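Local coordinates for phytase (Debaryomyces castellii, PDB 2GFI), which probably removes the 3-phosphate of phytate (inositol hexakisphosphate) by hydrolysis, as a member of the histidine acid phosphatase family, at residues A[217-220]-A[221-224]; A[226-229]-A[230-233]; A[245-248]-A[249-253]; A[283-286]-A[287-290]. All coordinates share one frame; numbering follows the deposited sequence.

Contact 1 (A[217-220]-A[221-224]); sequences NANT and AIVD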
loop_
_atom_site.group_PDB
_atom_site.type_symbol
_atom_site.label_atom_id
_atom_site.label_comp_id
_atom_site.label_asym_id
_atom_site.label_seq_id
_atom_site.Cartn_x
_atom_site.Cartn_y
_atom_site.Cartn_z
ATOM N N ASN A 217 -7.087 -18.962 -36.865
ATOM C CA ASN A 217 -6.393 -17.971 -37.674
ATOM C C ASN A 217 -7.213 -17.332 -38.775
ATOM O O ASN A 217 -6.677 -16.606 -39.599
ATOM C CB ASN A 217 -5.087 -18.542 -38.204
ATOM C CG ASN A 217 -4.151 -18.924 -37.086
ATOM O OD1 ASN A 217 -3.759 -20.095 -36.955
ATOM N ND2 ASN A 217 -3.820 -17.956 -36.236
ATOM N N ALA A 218 -8.522 -17.570 -38.765
ATOM C CA ALA A 218 -9.407 -17.019 -39.779
ATOM C C ALA A 218 -9.267 -15.513 -39.952
ATOM O O ALA A 218 -9.484 -14.998 -41.040
ATOM C CB ALA A 218 -10.853 -17.365 -39.478
ATOM N N ASN A 219 -8.923 -14.799 -38.886
ATOM C CA ASN A 219 -8.986 -13.340 -38.929
ATOM C C ASN A 219 -7.639 -12.667 -38.829
ATOM O O ASN A 219 -7.568 -11.489 -38.508
ATOM C CB ASN A 219 -9.892 -12.828 -37.827
ATOM C CG ASN A 219 -11.323 -13.236 -38.025
ATOM O OD1 ASN A 219 -11.985 -13.795 -37.105
ATOM N ND2 ASN A 219 -11.835 -12.966 -39.226
ATOM N N THR A 220 -6.572 -13.407 -39.114
ATOM C CA THR A 220 -5.235 -12.866 -38.947
ATOM C C THR A 220 -4.982 -11.603 -39.768
ATOM O O THR A 220 -4.308 -10.708 -39.283
ATOM C CB THR A 220 -4.155 -13.935 -39.238
ATOM O OG1 THR A 220 -4.558 -14.699 -40.370
ATOM C CG2 THR A 220 -4.124 -14.991 -38.127
ATOM N N ALA A 221 -5.505 -11.534 -40.995
ATOM C CA ALA A 221 -5.267 -10.377 -41.871
ATOM C C ALA A 221 -5.871 -9.079 -41.311
ATOM O O ALA A 221 -5.265 -8.015 -41.449
ATOM C CB ALA A 221 -5.768 -10.642 -43.326
ATOM N N ILE A 222 -7.060 -9.180 -40.706
ATOM C CA ILE A 222 -7.681 -8.086 -39.947
ATOM C C ILE A 222 -6.768 -7.660 -38.804
ATOM O O ILE A 222 -6.406 -6.493 -38.662
ATOM C CB ILE A 222 -9.037 -8.527 -39.339
ATOM C CG1 ILE A 222 -10.044 -8.864 -40.462
ATOM C CG2 ILE A 222 -9.569 -7.431 -38.438
ATOM C CD1 ILE A 222 -11.462 -9.385 -39.970
ATOM N N VAL A 223 -6.395 -8.637 -37.997
ATOM C CA VAL A 223 -5.571 -8.379 -36.822
ATOM C C VAL A 223 -4.265 -7.683 -37.193
ATOM O O VAL A 223 -3.836 -6.747 -36.509
ATOM C CB VAL A 223 -5.353 -9.674 -36.005
ATOM C CG1 VAL A 223 -4.227 -9.515 -35.018
ATOM C CG2 VAL A 223 -6.662 -10.080 -35.331
ATOM N N ASP A 224 -3.676 -8.121 -38.303
ATOM C CA ASP A 224 -2.403 -7.596 -38.786
ATOM C C ASP A 224 -2.481 -6.159 -39.309
ATOM O O ASP A 224 -1.467 -5.522 -39.490
ATOM C CB ASP A 224 -1.819 -8.539 -39.854
ATOM C CG ASP A 224 -1.295 -9.851 -39.263
ATOM O OD1 ASP A 224 -1.221 -9.997 -38.019
ATOM O OD2 ASP A 224 -0.936 -10.809 -39.978
#

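Contact 2 (A[226-229]-A[230-233]); sequences YTTE and YLTK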
loop_
_atom_site.group_PDB
_atom_site.type_symbol
_atom_site.label_atom_id
_atom_site.label_comp_id
_atom_site.label_asym_id
_atom_site.label_seq_id
_atom_site.Cartn_x
_atom_site.Cartn_y
_atom_site.Cartn_z
ATOM N N TYR A 226 -3.541 -3.759 -37.471
ATOM C CA TYR A 226 -3.215 -2.911 -36.329
ATOM C C TYR A 226 -1.747 -2.454 -36.379
ATOM O O TYR A 226 -0.856 -3.233 -36.715
ATOM C CB TYR A 226 -3.539 -3.630 -35.020
ATOM C CG TYR A 226 -3.236 -2.777 -33.811
ATOM C CD1 TYR A 226 -3.982 -1.626 -33.537
ATOM C CD2 TYR A 226 -2.198 -3.097 -32.961
ATOM C CE1 TYR A 226 -3.703 -0.838 -32.460
ATOM C CE2 TYR A 226 -1.911 -2.315 -31.871
ATOM C CZ TYR A 226 -2.670 -1.190 -31.618
ATOM O OH TYR A 226 -2.390 -0.402 -30.514
ATOM N N THR A 227 -1.512 -1.192 -36.051
ATOM C CA THR A 227 -0.187 -0.576 -36.117
ATOM C C THR A 227 0.951 -1.391 -35.481
ATOM O O THR A 227 0.779 -2.013 -34.429
ATOM C CB THR A 227 -0.265 0.841 -35.491
ATOM O OG1 THR A 227 1.031 1.460 -35.509
ATOM C CG2 THR A 227 -0.692 0.777 -33.978
ATOM N N THR A 228 2.106 -1.396 -36.148
ATOM C CA THR A 228 3.347 -1.993 -35.629
ATOM C C THR A 228 4.396 -0.907 -35.505
ATOM O O THR A 228 5.531 -1.181 -35.181
ATOM C CB THR A 228 3.909 -3.088 -36.582
ATOM O OG1 THR A 228 3.943 -2.578 -37.931
ATOM C CG2 THR A 228 2.989 -4.292 -36.672
ATOM N N GLU A 229 4.012 0.333 -35.769
ATOM C CA GLU A 229 4.943 1.463 -35.753
ATOM C C GLU A 229 5.667 1.598 -34.423
ATOM O O GLU A 229 6.834 1.950 -34.385
ATOM C CB GLU A 229 4.216 2.755 -36.110
ATOM C CG GLU A 229 3.478 2.621 -37.446
ATOM C CD GLU A 229 2.531 3.784 -37.747
ATOM O OE1 GLU A 229 3.101 4.873 -38.043
ATOM O OE2 GLU A 229 1.236 3.584 -37.682
ATOM N N TYR A 230 4.988 1.290 -33.327
ATOM C CA TYR A 230 5.602 1.403 -32.014
ATOM C C TYR A 230 6.794 0.447 -31.923
ATOM O O TYR A 230 7.735 0.710 -31.206
ATOM C CB TYR A 230 4.566 1.140 -30.908
ATOM C CG TYR A 230 4.188 -0.305 -30.735
ATOM C CD1 TYR A 230 4.859 -1.106 -29.820
ATOM C CD2 TYR A 230 3.152 -0.877 -31.473
ATOM C CE1 TYR A 230 4.503 -2.446 -29.641
ATOM C CE2 TYR A 230 2.784 -2.211 -31.292
ATOM C CZ TYR A 230 3.483 -2.987 -30.384
ATOM O OH TYR A 230 3.188 -4.321 -30.212
ATOM N N LEU A 231 6.744 -0.661 -32.661
ATOM C CA LEU A 231 7.845 -1.635 -32.698
ATOM C C LEU A 231 9.063 -1.027 -33.369
ATOM O O LEU A 231 10.181 -1.119 -32.854
ATOM C CB LEU A 231 7.431 -2.938 -33.372
ATOM C CG LEU A 231 6.343 -3.737 -32.629
ATOM C CD1 LEU A 231 5.824 -4.819 -33.558
ATOM C CD2 LEU A 231 6.844 -4.329 -31.301
ATOM N N THR A 232 8.830 -0.346 -34.483
ATOM C CA THR A 232 9.886 0.334 -35.196
ATOM C C THR A 232 10.512 1.409 -34.336
ATOM O O THR A 232 11.745 1.538 -34.294
ATOM C CB THR A 232 9.318 0.928 -36.437
ATOM O OG1 THR A 232 8.729 -0.131 -37.200
ATOM C CG2 THR A 232 10.442 1.475 -37.329
ATOM N N LYS A 233 9.675 2.162 -33.625
ATOM C CA LYS A 233 10.189 3.221 -32.786
ATOM C C LYS A 233 10.996 2.626 -31.656
ATOM O O LYS A 233 12.059 3.142 -31.331
ATOM C CB LYS A 233 9.074 4.111 -32.236
ATOM C CG LYS A 233 8.302 4.878 -33.318
ATOM C CD LYS A 233 7.084 5.576 -32.721
ATOM C CE LYS A 233 6.651 6.760 -33.561
ATOM N NZ LYS A 233 5.862 6.278 -34.738
HETATM O O HOH W 1 2.271 2.078 -33.278
HETATM O O HOH W 2 6.418 -1.659 -37.998
#

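Contact 3 (A[245-248]-A[249-253]); sequences LNIT and EDDVS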
loop_
_atom_site.group_PDB
_atom_site.type_symbol
_atom_site.label_atom_id
_atom_site.label_comp_id
_atom_site.label_asym_id
_atom_site.label_seq_id
_atom_site.Cartn_x
_atom_site.Cartn_y
_atom_site.Cartn_z
ATOM N N LEU A 245 23.136 -2.783 -33.987
ATOM C CA LEU A 245 22.322 -3.836 -33.364
ATOM C C LEU A 245 21.360 -4.437 -34.391
ATOM O O LEU A 245 20.531 -3.734 -34.985
ATOM C CB LEU A 245 21.543 -3.298 -32.168
ATOM C CG LEU A 245 20.566 -4.305 -31.562
ATOM C CD1 LEU A 245 21.313 -5.442 -30.832
ATOM C CD2 LEU A 245 19.557 -3.591 -30.686
ATOM N N ASN A 246 21.488 -5.736 -34.611
ATOM C CA ASN A 246 20.760 -6.364 -35.691
ATOM C C ASN A 246 19.614 -7.254 -35.175
ATOM O O ASN A 246 19.757 -8.472 -35.056
ATOM C CB ASN A 246 21.730 -7.141 -36.602
ATOM C CG ASN A 246 21.074 -7.596 -37.914
ATOM O OD1 ASN A 246 19.980 -7.130 -38.278
ATOM N ND2 ASN A 246 21.726 -8.525 -38.613
ATOM N N ILE A 247 18.494 -6.626 -34.831
ATOM C CA ILE A 247 17.286 -7.352 -34.495
ATOM C C ILE A 247 16.138 -6.708 -35.239
ATOM O O ILE A 247 16.245 -5.566 -35.702
ATOM C CB ILE A 247 17.025 -7.408 -32.961
ATOM C CG1 ILE A 247 16.767 -6.014 -32.372
ATOM C CG2 ILE A 247 18.174 -8.139 -32.201
ATOM C CD1 ILE A 247 16.360 -6.027 -30.863
ATOM N N THR A 248 15.055 -7.459 -35.366
ATOM C CA THR A 248 13.854 -7.010 -36.058
ATOM C C THR A 248 12.757 -6.534 -35.110
ATOM O O THR A 248 12.838 -6.699 -33.879
ATOM C CB THR A 248 13.283 -8.154 -36.941
ATOM O OG1 THR A 248 13.023 -9.287 -36.120
ATOM C CG2 THR A 248 14.361 -8.695 -37.936
ATOM N N GLU A 249 11.733 -5.953 -35.728
ATOM C CA GLU A 249 10.488 -5.561 -35.097
ATOM C C GLU A 249 9.812 -6.777 -34.489
ATOM O O GLU A 249 9.302 -6.678 -33.391
ATOM C CB GLU A 249 9.562 -4.938 -36.122
ATOM C CG GLU A 249 9.734 -3.445 -36.257
ATOM C CD GLU A 249 10.649 -3.033 -37.388
ATOM O OE1 GLU A 249 11.480 -3.856 -37.827
ATOM O OE2 GLU A 249 10.537 -1.872 -37.846
ATOM N N ASP A 250 9.854 -7.902 -35.213
ATOM C CA ASP A 250 9.452 -9.223 -34.748
ATOM C C ASP A 250 10.145 -9.638 -33.465
ATOM O O ASP A 250 9.504 -10.175 -32.585
ATOM C CB ASP A 250 9.760 -10.308 -35.818
ATOM C CG ASP A 250 9.277 -11.736 -35.399
ATOM O OD1 ASP A 250 8.043 -11.850 -35.093
ATOM O OD2 ASP A 250 10.031 -12.803 -35.369
ATOM N N ASP A 251 11.458 -9.452 -33.402
ATOM C CA ASP A 251 12.246 -9.687 -32.196
ATOM C C ASP A 251 11.760 -8.853 -31.016
ATOM O O ASP A 251 11.507 -9.387 -29.948
ATOM C CB ASP A 251 13.722 -9.393 -32.471
ATOM C CG ASP A 251 14.315 -10.349 -33.512
ATOM O OD1 ASP A 251 13.732 -11.452 -33.720
ATOM O OD2 ASP A 251 15.333 -10.083 -34.177
ATOM N N VAL A 252 11.634 -7.548 -31.251
ATOM C CA VAL A 252 11.168 -6.582 -30.291
ATOM C C VAL A 252 9.772 -6.994 -29.802
ATOM O O VAL A 252 9.518 -7.009 -28.621
ATOM C CB VAL A 252 11.151 -5.158 -30.883
ATOM C CG1 VAL A 252 10.564 -4.153 -29.873
ATOM C CG2 VAL A 252 12.560 -4.726 -31.317
ATOM N N SER A 253 8.900 -7.368 -30.711
ATOM C CA SER A 253 7.584 -7.826 -30.344
ATOM C C SER A 253 7.619 -9.028 -29.387
ATOM O O SER A 253 6.815 -9.122 -28.488
ATOM C CB SER A 253 6.833 -8.207 -31.588
ATOM O OG SER A 253 5.509 -8.529 -31.222
#

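Contact 4 (A[283-286]-A[287-290]); sequences YSYS and VDLD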
loop_
_atom_site.group_PDB
_atom_site.type_symbol
_atom_site.label_atom_id
_atom_site.label_comp_id
_atom_site.label_asym_id
_atom_site.label_seq_id
_atom_site.Cartn_x
_atom_site.Cartn_y
_atom_site.Cartn_z
ATOM N N TYR A 283 1.212 -2.903 -27.548
ATOM C CA TYR A 283 1.418 -4.329 -27.516
ATOM C C TYR A 283 0.180 -5.044 -26.961
ATOM O O TYR A 283 -0.308 -6.004 -27.570
ATOM C CB TYR A 283 2.628 -4.733 -26.696
ATOM C CG TYR A 283 2.716 -6.257 -26.598
ATOM C CD1 TYR A 283 3.208 -7.016 -27.671
ATOM C CD2 TYR A 283 2.311 -6.924 -25.446
ATOM C CE1 TYR A 283 3.312 -8.400 -27.598
ATOM C CE2 TYR A 283 2.406 -8.299 -25.349
ATOM C CZ TYR A 283 2.905 -9.039 -26.440
ATOM O OH TYR A 283 3.012 -10.400 -26.357
ATOM N N SER A 284 -0.273 -4.594 -25.783
ATOM C CA SER A 284 -1.416 -5.184 -25.108
ATOM C C SER A 284 -2.617 -5.254 -26.022
ATOM O O SER A 284 -3.344 -6.233 -26.033
ATOM C CB SER A 284 -1.791 -4.358 -23.890
ATOM O OG SER A 284 -2.734 -5.077 -23.111
ATOM N N TYR A 285 -2.838 -4.187 -26.783
ATOM C CA TYR A 285 -4.022 -4.143 -27.618
ATOM C C TYR A 285 -3.876 -5.069 -28.819
ATOM O O TYR A 285 -4.880 -5.633 -29.287
ATOM C CB TYR A 285 -4.369 -2.741 -28.050
ATOM C CG TYR A 285 -5.668 -2.729 -28.805
ATOM C CD1 TYR A 285 -6.818 -3.198 -28.211
ATOM C CD2 TYR A 285 -5.725 -2.312 -30.146
ATOM C CE1 TYR A 285 -7.998 -3.226 -28.911
ATOM C CE2 TYR A 285 -6.899 -2.326 -30.849
ATOM C CZ TYR A 285 -8.032 -2.782 -30.225
ATOM O OH TYR A 285 -9.243 -2.804 -30.881
ATOM N N SER A 286 -2.640 -5.265 -29.297
ATOM C CA SER A 286 -2.415 -6.245 -30.376
ATOM C C SER A 286 -2.799 -7.659 -29.945
ATOM O O SER A 286 -3.329 -8.455 -30.759
ATOM C CB SER A 286 -0.975 -6.183 -30.928
ATOM O OG SER A 286 -0.034 -6.732 -30.029
ATOM N N VAL A 287 -2.527 -7.965 -28.675
ATOM C CA VAL A 287 -2.937 -9.222 -28.075
ATOM C C VAL A 287 -4.442 -9.253 -27.869
ATOM O O VAL A 287 -5.065 -10.256 -28.152
ATOM C CB VAL A 287 -2.208 -9.549 -26.703
ATOM C CG1 VAL A 287 -2.770 -10.849 -26.100
ATOM C CG2 VAL A 287 -0.711 -9.665 -26.887
ATOM N N ASP A 288 -5.048 -8.184 -27.370
ATOM C CA ASP A 288 -6.504 -8.197 -27.262
ATOM C C ASP A 288 -7.147 -8.473 -28.617
ATOM O O ASP A 288 -8.119 -9.206 -28.677
ATOM C CB ASP A 288 -7.027 -6.877 -26.751
ATOM C CG ASP A 288 -6.838 -6.712 -25.253
ATOM O OD1 ASP A 288 -6.708 -7.751 -24.529
ATOM O OD2 ASP A 288 -6.816 -5.566 -24.715
ATOM N N LEU A 289 -6.609 -7.867 -29.688
ATOM C CA LEU A 289 -7.124 -8.016 -31.023
ATOM C C LEU A 289 -6.987 -9.453 -31.501
ATOM O O LEU A 289 -7.960 -10.104 -31.877
ATOM C CB LEU A 289 -6.338 -7.134 -31.960
ATOM C CG LEU A 289 -6.803 -5.735 -32.277
ATOM C CD1 LEU A 289 -5.787 -5.125 -33.237
ATOM C CD2 LEU A 289 -8.213 -5.765 -32.870
ATOM N N ASP A 290 -5.769 -9.951 -31.475
ATOM C CA ASP A 290 -5.530 -11.322 -31.835
ATOM C C ASP A 290 -6.463 -12.276 -31.071
ATOM O O ASP A 290 -7.102 -13.134 -31.664
ATOM C CB ASP A 290 -4.071 -11.664 -31.585
ATOM C CG ASP A 290 -3.743 -13.068 -31.967
ATOM O OD1 ASP A 290 -4.294 -13.535 -32.988
ATOM O OD2 ASP A 290 -2.964 -13.800 -31.309
HETATM O O HOH W 3 -5.056 -4.006 -24.158
#

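Contact 1 (A[217-220]-A[221-224])
Asp-224 N donates to Thr-220 O over 2.8 Å, the shorter of two successive i to i+4 bonds that wind this single turn of helix. The other, from Val-223 N to Asn-219 O, is longer at 3.1 Å but straighter, with an angle of 172° at the hydrogen. The acceptor of that second bond belongs to the N-cap residue, Asn-219, whose side chain makes no capping bond; it lies alongside Ile-222 instead, both pointing the same way.

Thr-220 joins the turn to the helix. It closes a type I beta turn that starts at Asn-217, and Asn-217 O is gripped twice, by Thr-220 N and by Thr-220 OG1. Thr-220 OG1 meets Asn-217 O at 3.0 Å, in the carbonyl plane, because chi1 of 41° sets the hydroxyl between the backbone N and the carbonyl carbon. A threonine suits this place: its oxygen fastens the turn while its backbone begins the helix.

Val-223 lays CG2 against Asn-219 O at 3.6 Å, and beyond the turn its side chain meets Asp-290 and Tyr-293 of helix 277-295. Ile-222 rests on Tyr-293 too, and on Val-354 in a loop. Apolar branched residues therefore serve the inner side of the short helix, while Ala-221 and Asp-224 are exposed.

Asp-224 bends its carboxylate back on Thr-220 O, whose nearest atom there is CG of Asp-224 at 3.1 Å. The carboxylate oxygens and that carbonyl oxygen, all acceptors, probably repel one another slightly, and it is the backbone N-H bond that holds the turn.

Contact 2 (A[226-229]-A[230-233])
Leu-231 N bonds Thr-228 O at 2.8 Å in the first turn of helix 229-241, just after an ST turn in which Thr-227 OG1 accepts from Glu-229 N at 3.2 Å. The threonine thereby caps a helix N-H that has no carbonyl a turn earlier to receive it. The Leu-231 bond is bent, 136° at the hydrogen, with the donor well above the carbonyl plane; Thr-232 N reaches the same oxygen only weakly, and Lys-233 N to Glu-229 O is the first i to i+4 bond of full strength.

The packed side belongs to Tyr-230 and Leu-231, both buried. With chi1 at 75°, Tyr-230 carries its ring back toward the preceding loop, where Thr-227 O meets CE2 at the ring edge, and Leu-231 CG lies over one face. Outward, Tyr-230 meets helix 277-295 and Leu-231 meets helix 249-266, a fitting use of large apolar surfaces.

The opposite character prevails at Glu-229 and Lys-233, exposed residues whose opposite charges, beyond salt-bridge range, probably attract only weakly, Glu-229 OE1 standing 4.5 Å from Lys-233 NZ. Away from this pair, one water at the Tyr-230 ring edge bridges Thr-227 OG1 and, weakly, Tyr-230 N. Thr-232 OG1 has its main partner in Glu-249, yet it also accepts from a second water, which sits 2.6 Å from Thr-228 OG1.

Contact 3 (A[245-248]-A[249-253])
Thr-248 and Asp-251 hold each other in a capping box at the start of helix 249-266. Thr-248 N donates to Asp-251 OD2 at 2.9 Å, almost straight at 172°, although it comes from above the carboxylate plane. In return Asp-251 N donates to Thr-248 OG1 at 3.1 Å. Chi1 of 57° brings that hydroxyl over the first helical turn; threonine suits the N-cap because its hydroxyl can accept a helix N-H. Val-252 N to Thr-248 O then starts the regular helical bonding.

Ile-247 passes CB within 3.4 Å of Asp-251 OD2. Its apolar contact is farther along, where CD1 meets Val-252 CG2, 4.0 Å away, the two side chains crossing at about a right angle. Joining the residue before the N-cap to the fourth of the helix, this is a hydrophobic staple. Leu-235 of helix 229-241 touches both its members.

Farther out, Lys-89 of helix 77-91 makes a salt bridge to Asp-251 OD2. Were Asp-251 replaced by an alanine, Thr-248 N and the ammonium of Lys-89 would probably lose their acceptor. One oxygen of a buried aspartate thus serves both a backbone N-H and a cation, and the lysine probably helps to keep the carboxylate ionised.

Contact 4 (A[283-286]-A[287-290])
Leu-289 lays CG over one face of the Tyr-285 ring, 4.0 Å from its centroid and 26° off the normal, a CH-pi contact one helical turn along. CD2 of the leucine continues toward Tyr-285 OH, so the isobutyl group follows the ring out to its phenolic end. Asp-288 CB approaches the ring at CD1, and the carboxylate plane stands 78° from that of the ring.

Tyr-283 and Val-287 repeat the motif on another side of helix 277-295: Val-287 CG2 sits over the ring face, 4.1 Å from the centroid. The tyrosine has CG anti to its own nitrogen (chi1 175°), which swings the ring along the helix toward the valine. Branched aliphatic residues suit both places, offering C-H groups to a pi face.

The backbone beneath is regular, with four successive i to i+4 bonds, among them Leu-289 N to Tyr-285 O at 2.9 Å. Tyr-283 O takes a second donor, Ser-286 OG, at 2.6 Å and in the carbonyl plane on a lone pair.

Loop residues and the start of helix 365-368 hold the remaining ends. Tyr-285 OH bonds Pro-353 O and its ring packs edge-to-face with Tyr-226, while Asp-288 OD1 receives His-365 N and OD2 bonds Ser-361 OG. Replacing Tyr-285 with a serine would probably open a gap under Leu-289 and leave Pro-353 O without its donor. The side chain of Val-287 is about 8 Å from that of Asp-333, the predicted proton donor, so its apolar packing on Tyr-283 fixes a side chain near the probable catalytic centre.

How the contacts relate
From the N terminus the contacts run in series, none nesting in or crossing another. Contact 1 closes the loop from strand 189-194 into helix 220-223; contact 2 turns the next loop into helix 229-241; contact 3 starts helix 249-266 after a third loop; contact 4 lies in the middle of helix 277-295. That last helix gathers the others: Val-223 of contact 1 packs on its backbone at Leu-289, Tyr-230 of contact 2 meets Tyr-283, and Ser-253 of contact 3 reaches the same tyrosine. Contacts 2 and 3 also join through Leu-231 and the probable hydrogen bond between Thr-232 and Glu-249, so helices 229-241, 249-266 and 277-295 pack together.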